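Local coordinates for protein 2,3-dihydroxybenzoate-AMP ligase (Bacillus subtilis, PDB 1MDB) that is an AMP-binding enzyme of the ANL clan that holds adenosine monophosphate and 2,3-dihydroxy-benzoic acid in its pocket, at residues 302-307 with 325-330; 339-344 with 353-358; 359-364 with 384-389. All coordinates share one frame; numbering follows the deposited sequence.

The three contacts follow one another along the chain and lead away from the ligands. Contact 1, a parallel strand pair, meets adenosine monophosphate and 2,3-dihydroxy-benzoic acid directly at its C-terminal end. Contact 2, its centre about 10 Å from that of contact 1, continues the same sheet outward, from strand 337-339, which borders 325-331, to the edge strand 355-356; the side chain of Q353 is about 4 Å from adenosine monophosphate. Contact 3 opens a separate four-stranded antiparallel sheet, with its centre about 15 Å from that of contact 2. Those two touch where M357 CE lies 3.3 Å from Y387 CE1 and P356 packs on D361. Contacts 1 and 3 do not touch, their nearest atoms being about 7 Å apart.

Contact 1: 302-307 with 325-330; sequences VLQVGG and TLQQVF. With AMP (adenosine monophosphate), chain D; DBH (2,3-dihydroxy-benzoic acid), chain E.
With CG anti to the backbone N in Q327 (chi1 -176°) and anti to the carbonyl carbon in Q304 (chi1 -56°), two extended glutamine chains rise side by side from the same face of a parallel strand pair. Q304 NE2 donates to Q327 OE1 at 2.9 Å, nearly straight and close to the amide plane of Q304. A second bond from Q304 NE2 to S240 O fixes the amide further. On the opposite face, V305 CG2 packs on L326 CD1 at 3.6 Å. Four backbone bonds join the strands, among them L303 N to T325 O at 2.9 Å. G306 CA lies 3.1 Å from V329 O, and a CB would point into that oxygen, so the close approach depends on glycine. The oxygen accepts a hydrogen bond from AMP N6 at 2.7 Å, consistent with the strand end reading the adenine amino group. V329 CG1 touches DBH C9 at 3.6 Å, and F330 CD1 lies 3.3 Å from AMP C5. The strands, joined through helices 312-315 and 318-321, form a beta-alpha-beta crossover. Within the larger mixed sheet, strand 302-306 also borders strand 275-278, strand 325-331 borders strand 337-339, and helix 235-239 brings Y236 onto Q304 and V329.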
# COMPACT_ATOMS: atom_id res chain seq x y z
N VAL A 302 2.20 -2.37 -18.44
CA VAL A 302 2.04 -3.16 -17.23
C VAL A 302 0.99 -2.59 -16.30
O VAL A 302 1.01 -1.40 -15.98
CB VAL A 302 3.37 -3.24 -16.43
CG1 VAL A 302 3.15 -3.98 -15.11
CG2 VAL A 302 4.43 -3.94 -17.27
N LEU A 303 0.06 -3.43 -15.87
CA LEU A 303 -0.99 -3.02 -14.96
C LEU A 303 -0.85 -3.86 -13.69
O LEU A 303 -1.06 -5.07 -13.71
CB LEU A 303 -2.37 -3.24 -15.59
CG LEU A 303 -3.53 -2.79 -14.69
CD1 LEU A 303 -3.46 -1.29 -14.50
CD2 LEU A 303 -4.86 -3.19 -15.31
N GLN A 304 -0.47 -3.21 -12.59
CA GLN A 304 -0.30 -3.89 -11.32
C GLN A 304 -1.60 -3.95 -10.54
O GLN A 304 -2.35 -2.98 -10.49
CB GLN A 304 0.73 -3.16 -10.44
CG GLN A 304 2.12 -2.95 -11.04
CD GLN A 304 3.07 -2.34 -10.02
OE1 GLN A 304 2.85 -1.22 -9.54
NE2 GLN A 304 4.12 -3.07 -9.69
N VAL A 305 -1.87 -5.11 -9.93
CA VAL A 305 -3.04 -5.27 -9.09
C VAL A 305 -2.59 -6.01 -7.84
O VAL A 305 -2.03 -7.11 -7.91
CB VAL A 305 -4.15 -6.05 -9.80
CG1 VAL A 305 -5.41 -6.04 -8.93
CG2 VAL A 305 -4.45 -5.42 -11.15
N GLY A 306 -2.80 -5.38 -6.68
CA GLY A 306 -2.38 -5.98 -5.43
C GLY A 306 -3.02 -5.31 -4.23
O GLY A 306 -3.99 -4.57 -4.38
N GLY A 307 -2.47 -5.57 -3.05
CA GLY A 307 -3.03 -5.00 -1.83
C GLY A 307 -4.00 -6.02 -1.26
O GLY A 307 -4.19 -6.13 -0.04
N THR A 325 0.39 -6.49 -19.94
CA THR A 325 0.74 -7.53 -18.99
C THR A 325 0.21 -7.21 -17.60
O THR A 325 0.30 -6.07 -17.13
CB THR A 325 2.27 -7.70 -18.86
OG1 THR A 325 2.83 -7.99 -20.15
CG2 THR A 325 2.59 -8.82 -17.90
N LEU A 326 -0.33 -8.23 -16.94
CA LEU A 326 -0.83 -8.05 -15.59
C LEU A 326 0.30 -8.45 -14.67
O LEU A 326 1.10 -9.33 -15.00
CB LEU A 326 -2.04 -8.96 -15.34
CG LEU A 326 -2.36 -9.23 -13.86
CD1 LEU A 326 -2.84 -7.93 -13.20
CD2 LEU A 326 -3.41 -10.35 -13.74
N GLN A 327 0.40 -7.78 -13.54
CA GLN A 327 1.42 -8.14 -12.56
C GLN A 327 0.74 -8.13 -11.21
O GLN A 327 0.27 -7.08 -10.75
CB GLN A 327 2.60 -7.16 -12.54
CG GLN A 327 3.71 -7.63 -11.57
CD GLN A 327 4.88 -6.66 -11.46
OE1 GLN A 327 4.69 -5.48 -11.16
NE2 GLN A 327 6.09 -7.16 -11.68
N GLN A 328 0.66 -9.29 -10.58
CA GLN A 328 0.05 -9.36 -9.26
C GLN A 328 1.12 -8.99 -8.27
O GLN A 328 2.27 -9.39 -8.39
CB GLN A 328 -0.50 -10.76 -8.99
CG GLN A 328 -1.69 -11.10 -9.87
CD GLN A 328 -2.61 -12.14 -9.25
OE1 GLN A 328 -3.15 -13.00 -9.95
NE2 GLN A 328 -2.80 -12.06 -7.94
N VAL A 329 0.74 -8.19 -7.27
CA VAL A 329 1.68 -7.75 -6.29
C VAL A 329 1.17 -8.03 -4.88
O VAL A 329 0.12 -7.53 -4.49
CB VAL A 329 1.94 -6.24 -6.45
CG1 VAL A 329 3.11 -5.81 -5.58
CG2 VAL A 329 2.20 -5.92 -7.91
N PHE A 330 1.91 -8.84 -4.14
CA PHE A 330 1.52 -9.18 -2.78
C PHE A 330 2.62 -8.70 -1.86
O PHE A 330 3.65 -9.34 -1.71
CB PHE A 330 1.31 -10.70 -2.67
CG PHE A 330 1.21 -11.21 -1.25
CD1 PHE A 330 0.56 -10.47 -0.26
CD2 PHE A 330 1.74 -12.46 -0.92
CE1 PHE A 330 0.45 -10.96 1.05
CE2 PHE A 330 1.63 -12.96 0.38
CZ PHE A 330 0.99 -12.22 1.37
P AMP D . -0.22 -3.27 3.56
O1P AMP D . 0.93 -2.96 4.48
O2P AMP D . -1.39 -2.35 3.68
O3P AMP D . 0.23 -3.42 2.12
O5' AMP D . -0.88 -4.71 4.02
C5' AMP D . -0.25 -5.99 3.74
C4' AMP D . -1.29 -7.12 3.83
O4' AMP D . -2.21 -6.86 2.79
C3' AMP D . -0.79 -8.50 3.54
O3' AMP D . -0.21 -9.12 4.68
C2' AMP D . -2.03 -9.20 3.01
O2' AMP D . -2.83 -9.74 4.09
C1' AMP D . -2.71 -8.08 2.26
N9 AMP D . -2.31 -8.28 0.63
C8 AMP D . -1.57 -7.40 -0.08
N7 AMP D . -1.44 -7.78 -1.35
C5 AMP D . -2.10 -8.92 -1.41
C6 AMP D . -2.26 -9.71 -2.55
N6 AMP D . -1.75 -9.37 -3.74
N1 AMP D . -2.99 -10.86 -2.39
C2 AMP D . -3.54 -11.23 -1.19
N3 AMP D . -3.38 -10.47 -0.10
C4 AMP D . -2.66 -9.29 -0.19
C21 DBH E . -0.05 -3.76 1.02
O9 DBH E . -1.33 -4.15 1.02
C18 DBH E . 0.83 -3.85 -0.17
C15 DBH E . 0.30 -4.31 -1.41
C12 DBH E . 1.12 -4.43 -2.55
C3 DBH E . 2.22 -3.50 -0.08
O3 DBH E . 2.80 -3.03 1.11
C6 DBH E . 3.04 -3.62 -1.22
C9 DBH E . 2.50 -4.08 -2.45
O6 DBH E . 4.37 -3.29 -1.14
O HOH W 1 -3.18 -9.72 -6.58

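Contact 2: 339-344 with 353-358; sequences YTRLDD and QGKPMS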
# COMPACT_ATOMS: atom_id res chain seq x y z
N TYR A 339 6.08 -10.52 -6.44
CA TYR A 339 5.56 -10.13 -7.75
C TYR A 339 5.55 -11.29 -8.74
O TYR A 339 6.41 -12.17 -8.68
CB TYR A 339 6.44 -9.06 -8.43
CG TYR A 339 6.72 -7.76 -7.70
CD1 TYR A 339 7.74 -7.67 -6.77
CD2 TYR A 339 6.02 -6.59 -8.03
CE1 TYR A 339 8.07 -6.45 -6.18
CE2 TYR A 339 6.34 -5.37 -7.44
CZ TYR A 339 7.36 -5.30 -6.52
OH TYR A 339 7.70 -4.09 -5.96
N THR A 340 4.58 -11.30 -9.64
CA THR A 340 4.60 -12.30 -10.70
C THR A 340 5.61 -11.62 -11.62
O THR A 340 5.64 -10.39 -11.70
CB THR A 340 3.24 -12.43 -11.42
OG1 THR A 340 2.77 -11.14 -11.80
CG2 THR A 340 2.22 -13.11 -10.52
N ARG A 341 6.45 -12.39 -12.30
CA ARG A 341 7.44 -11.77 -13.17
C ARG A 341 6.82 -11.33 -14.49
O ARG A 341 5.88 -11.96 -14.97
CB ARG A 341 8.62 -12.72 -13.41
CG ARG A 341 9.40 -13.04 -12.13
CD ARG A 341 9.89 -11.77 -11.42
NE ARG A 341 10.81 -12.04 -10.32
CZ ARG A 341 10.44 -12.35 -9.07
NH1 ARG A 341 9.15 -12.42 -8.75
NH2 ARG A 341 11.36 -12.58 -8.15
N LEU A 342 7.33 -10.25 -15.05
CA LEU A 342 6.79 -9.70 -16.29
C LEU A 342 6.88 -10.62 -17.52
O LEU A 342 6.13 -10.43 -18.49
CB LEU A 342 7.46 -8.35 -16.58
CG LEU A 342 7.26 -7.30 -15.47
CD1 LEU A 342 8.03 -6.02 -15.80
CD2 LEU A 342 5.77 -7.00 -15.31
N ASP A 343 7.76 -11.61 -17.47
CA ASP A 343 7.90 -12.55 -18.58
C ASP A 343 7.45 -13.95 -18.15
O ASP A 343 7.96 -14.95 -18.65
CB ASP A 343 9.35 -12.61 -19.06
CG ASP A 343 10.33 -12.88 -17.93
OD1 ASP A 343 9.88 -13.29 -16.83
OD2 ASP A 343 11.54 -12.69 -18.14
N ASP A 344 6.50 -14.00 -17.21
CA ASP A 344 5.97 -15.26 -16.72
C ASP A 344 4.81 -15.73 -17.59
O ASP A 344 4.20 -14.93 -18.30
CB ASP A 344 5.47 -15.09 -15.27
CG ASP A 344 6.54 -15.37 -14.25
OD1 ASP A 344 6.31 -15.06 -13.05
OD2 ASP A 344 7.61 -15.89 -14.63
N GLN A 353 0.22 -15.08 -6.70
CA GLN A 353 0.47 -13.74 -6.22
C GLN A 353 1.98 -13.46 -6.17
O GLN A 353 2.46 -12.75 -5.30
CB GLN A 353 -0.15 -13.56 -4.81
CG GLN A 353 -1.67 -13.36 -4.78
CD GLN A 353 -2.46 -14.49 -5.43
OE1 GLN A 353 -2.79 -14.43 -6.62
NE2 GLN A 353 -2.77 -15.52 -4.66
N GLY A 354 2.71 -14.05 -7.12
CA GLY A 354 4.15 -13.86 -7.22
C GLY A 354 5.07 -14.63 -6.29
O GLY A 354 4.63 -15.52 -5.57
N LYS A 355 6.36 -14.29 -6.31
CA LYS A 355 7.36 -14.92 -5.44
C LYS A 355 8.26 -13.82 -4.90
O LYS A 355 8.41 -12.78 -5.53
CB LYS A 355 8.20 -15.95 -6.23
CG LYS A 355 9.02 -15.37 -7.37
CD LYS A 355 9.82 -16.45 -8.11
CE LYS A 355 10.59 -15.86 -9.29
NZ LYS A 355 11.23 -16.89 -10.18
N PRO A 356 8.87 -14.02 -3.72
CA PRO A 356 9.74 -12.98 -3.15
C PRO A 356 10.62 -12.28 -4.17
O PRO A 356 11.19 -12.93 -5.06
CB PRO A 356 10.54 -13.75 -2.10
CG PRO A 356 9.52 -14.72 -1.59
CD PRO A 356 8.84 -15.22 -2.85
N MET A 357 10.74 -10.96 -4.05
CA MET A 357 11.55 -10.19 -4.99
C MET A 357 13.04 -10.27 -4.70
O MET A 357 13.86 -10.02 -5.58
CB MET A 357 11.11 -8.72 -5.01
CG MET A 357 11.56 -7.88 -3.82
SD MET A 357 11.18 -6.11 -4.09
CE MET A 357 10.98 -5.49 -2.37
N SER A 358 13.40 -10.62 -3.47
CA SER A 358 14.81 -10.71 -3.08
C SER A 358 15.28 -12.15 -2.91
O SER A 358 14.53 -13.00 -2.43
CB SER A 358 15.04 -9.97 -1.76
OG SER A 358 16.35 -10.22 -1.27
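K355 O receives two donors from the facing segment, both weakly: Y339 N and the guanidinium NH1 of R341, the latter at 3.3 Å. The backbone motif is an antiparallel bridge, a hydrogen-bonded pair between Y339 and K355 that adds the edge strand 355-356 to the large mixed sheet. Its firmer bond runs from K355 N to Y339 O, 3.2 Å. Before it G354, at positive phi, lies so close to T340 (CA-CA 3.8 Å) that a CB would collide with the backbone of Y339 and T340. The bend of R341 at chi2 (-55°) turns its flat end across the K355 chain at about a right angle. K355 CE sits over the centre of the guanidinium, 3.5 Å from R341 CZ, while R341 NH2 donates within the guanidinium plane to P356 O at 3.1 Å. The R341 backbone is held as well: R341 N donates to D344 OD1 from above the carboxylate plane at 2.8 Å, inside a type I turn, and D344 OD1 is shared with Y422 OH. Y339 OH bonds S214 OG on helix 204-218. Along the same ring, a Met-aromatic contact brings M357 SD to the edge, nearly in plane, 3.8 Å from Y339 CE1.

Contact 3: 359-364 with 384-389; sequences PYDESR and RGPYTI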
# COMPACT_ATOMS: atom_id res chain seq x y z
N PRO A 359 16.53 -12.43 -3.30
CA PRO A 359 17.10 -13.78 -3.18
C PRO A 359 17.28 -14.11 -1.71
O PRO A 359 17.40 -15.28 -1.33
CB PRO A 359 18.45 -13.65 -3.89
CG PRO A 359 18.24 -12.52 -4.85
CD PRO A 359 17.46 -11.54 -4.01
N TYR A 360 17.31 -13.08 -0.87
CA TYR A 360 17.50 -13.27 0.55
C TYR A 360 16.22 -13.24 1.39
O TYR A 360 16.28 -13.34 2.62
CB TYR A 360 18.50 -12.24 1.08
CG TYR A 360 19.82 -12.26 0.33
CD1 TYR A 360 20.00 -11.49 -0.82
CD2 TYR A 360 20.88 -13.07 0.75
CE1 TYR A 360 21.21 -11.51 -1.52
CE2 TYR A 360 22.09 -13.10 0.05
CZ TYR A 360 22.24 -12.32 -1.09
OH TYR A 360 23.43 -12.34 -1.78
N ASP A 361 15.07 -13.11 0.73
CA ASP A 361 13.79 -13.13 1.43
C ASP A 361 13.54 -14.57 1.88
O ASP A 361 13.60 -15.49 1.08
CB ASP A 361 12.63 -12.70 0.51
CG ASP A 361 12.42 -11.19 0.48
OD1 ASP A 361 12.44 -10.56 1.55
OD2 ASP A 361 12.21 -10.64 -0.63
N GLU A 362 13.28 -14.76 3.17
CA GLU A 362 13.01 -16.09 3.70
C GLU A 362 11.51 -16.23 3.99
O GLU A 362 10.93 -15.39 4.69
CB GLU A 362 13.79 -16.32 4.98
CG GLU A 362 15.25 -16.64 4.77
CD GLU A 362 16.01 -16.63 6.08
OE1 GLU A 362 16.40 -15.53 6.53
OE2 GLU A 362 16.20 -17.72 6.66
N SER A 363 10.90 -17.28 3.47
CA SER A 363 9.49 -17.52 3.69
C SER A 363 9.24 -18.89 4.32
O SER A 363 9.88 -19.87 3.97
CB SER A 363 8.72 -17.42 2.37
OG SER A 363 8.63 -16.07 1.93
N ARG A 364 8.29 -18.93 5.25
CA ARG A 364 7.94 -20.18 5.89
C ARG A 364 6.43 -20.27 6.05
O ARG A 364 5.77 -19.27 6.35
CB ARG A 364 8.66 -20.32 7.23
CG ARG A 364 10.17 -20.38 7.03
CD ARG A 364 10.94 -20.88 8.23
NE ARG A 364 12.37 -20.94 7.92
CZ ARG A 364 13.31 -21.35 8.76
NH1 ARG A 364 12.98 -21.75 9.98
NH2 ARG A 364 14.58 -21.36 8.38
N ARG A 384 11.08 -13.32 6.57
CA ARG A 384 12.26 -12.68 7.16
C ARG A 384 13.24 -12.30 6.06
O ARG A 384 13.47 -13.07 5.13
CB ARG A 384 12.88 -13.68 8.14
CG ARG A 384 14.15 -13.26 8.85
CD ARG A 384 14.28 -14.05 10.14
NE ARG A 384 15.66 -14.42 10.49
CZ ARG A 384 16.25 -15.55 10.12
NH1 ARG A 384 15.61 -16.46 9.39
NH2 ARG A 384 17.50 -15.80 10.51
N GLY A 385 13.81 -11.10 6.16
CA GLY A 385 14.74 -10.67 5.12
C GLY A 385 15.39 -9.31 5.29
O GLY A 385 15.24 -8.66 6.32
N PRO A 386 16.12 -8.85 4.25
CA PRO A 386 16.86 -7.58 4.16
C PRO A 386 16.03 -6.30 4.29
O PRO A 386 16.54 -5.26 4.71
CB PRO A 386 17.52 -7.65 2.78
CG PRO A 386 17.57 -9.09 2.47
CD PRO A 386 16.26 -9.61 3.00
N TYR A 387 14.76 -6.38 3.89
CA TYR A 387 13.89 -5.21 3.95
C TYR A 387 12.58 -5.48 4.70
O TYR A 387 11.55 -4.84 4.43
CB TYR A 387 13.62 -4.70 2.53
CG TYR A 387 12.89 -5.70 1.66
CD1 TYR A 387 11.51 -5.65 1.53
CD2 TYR A 387 13.58 -6.74 1.03
CE1 TYR A 387 10.82 -6.60 0.78
CE2 TYR A 387 12.90 -7.71 0.28
CZ TYR A 387 11.52 -7.63 0.17
OH TYR A 387 10.82 -8.57 -0.56
N THR A 388 12.62 -6.43 5.63
CA THR A 388 11.48 -6.78 6.46
C THR A 388 11.89 -6.40 7.88
O THR A 388 12.92 -6.86 8.37
CB THR A 388 11.17 -8.29 6.40
OG1 THR A 388 10.73 -8.63 5.08
CG2 THR A 388 10.07 -8.66 7.41
N ILE A 389 11.11 -5.53 8.52
CA ILE A 389 11.41 -5.07 9.87
C ILE A 389 11.50 -6.21 10.87
O ILE A 389 11.01 -7.31 10.63
CB ILE A 389 10.34 -4.08 10.39
CG1 ILE A 389 9.02 -4.81 10.64
CG2 ILE A 389 10.14 -2.94 9.37
CD1 ILE A 389 7.89 -3.92 11.12
O HOH W 2 10.99 -11.02 4.32
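E362 reaches over the R384 guanidinium with OE1 alone, the two chains running side by side and the carboxylate tilted 49° to the guanidinium plane. E362 OE2 makes the salt bridge to R384 NH1 at 3.1 Å, and E362 OE1 lies equally near, so that NH1 faces both oxygens. A bend at chi3 (144°, off the staggered values) leaves the end of R384 nearer to E362. The backbones of the same two residues form an antiparallel hydrogen-bonded pair: E362 N donates to R384 O at 2.6 Å and R384 N to E362 O at 2.8 Å. This bridge joins strands 362-366 and 379-384 at one edge of a four-stranded antiparallel sheet, beyond which the chain leaves through a type I turn, G385 to T388. There the D361 and Y387 side chains cross at about a right angle, planes 74° apart, with OD2 at the ring edge. Y387 OH donates to D361 OD2 at a very short 2.5 Å; that oxygen also takes S358 N, and the hydroxyl accepts V337 N. D361 OD1 accepts a water's hydrogen bond at 3.2 Å; that water also bonds T388 OG1. Y360 CB rests against P386 CG at 3.6 Å, and P386 touches Y209 of helix 204-218.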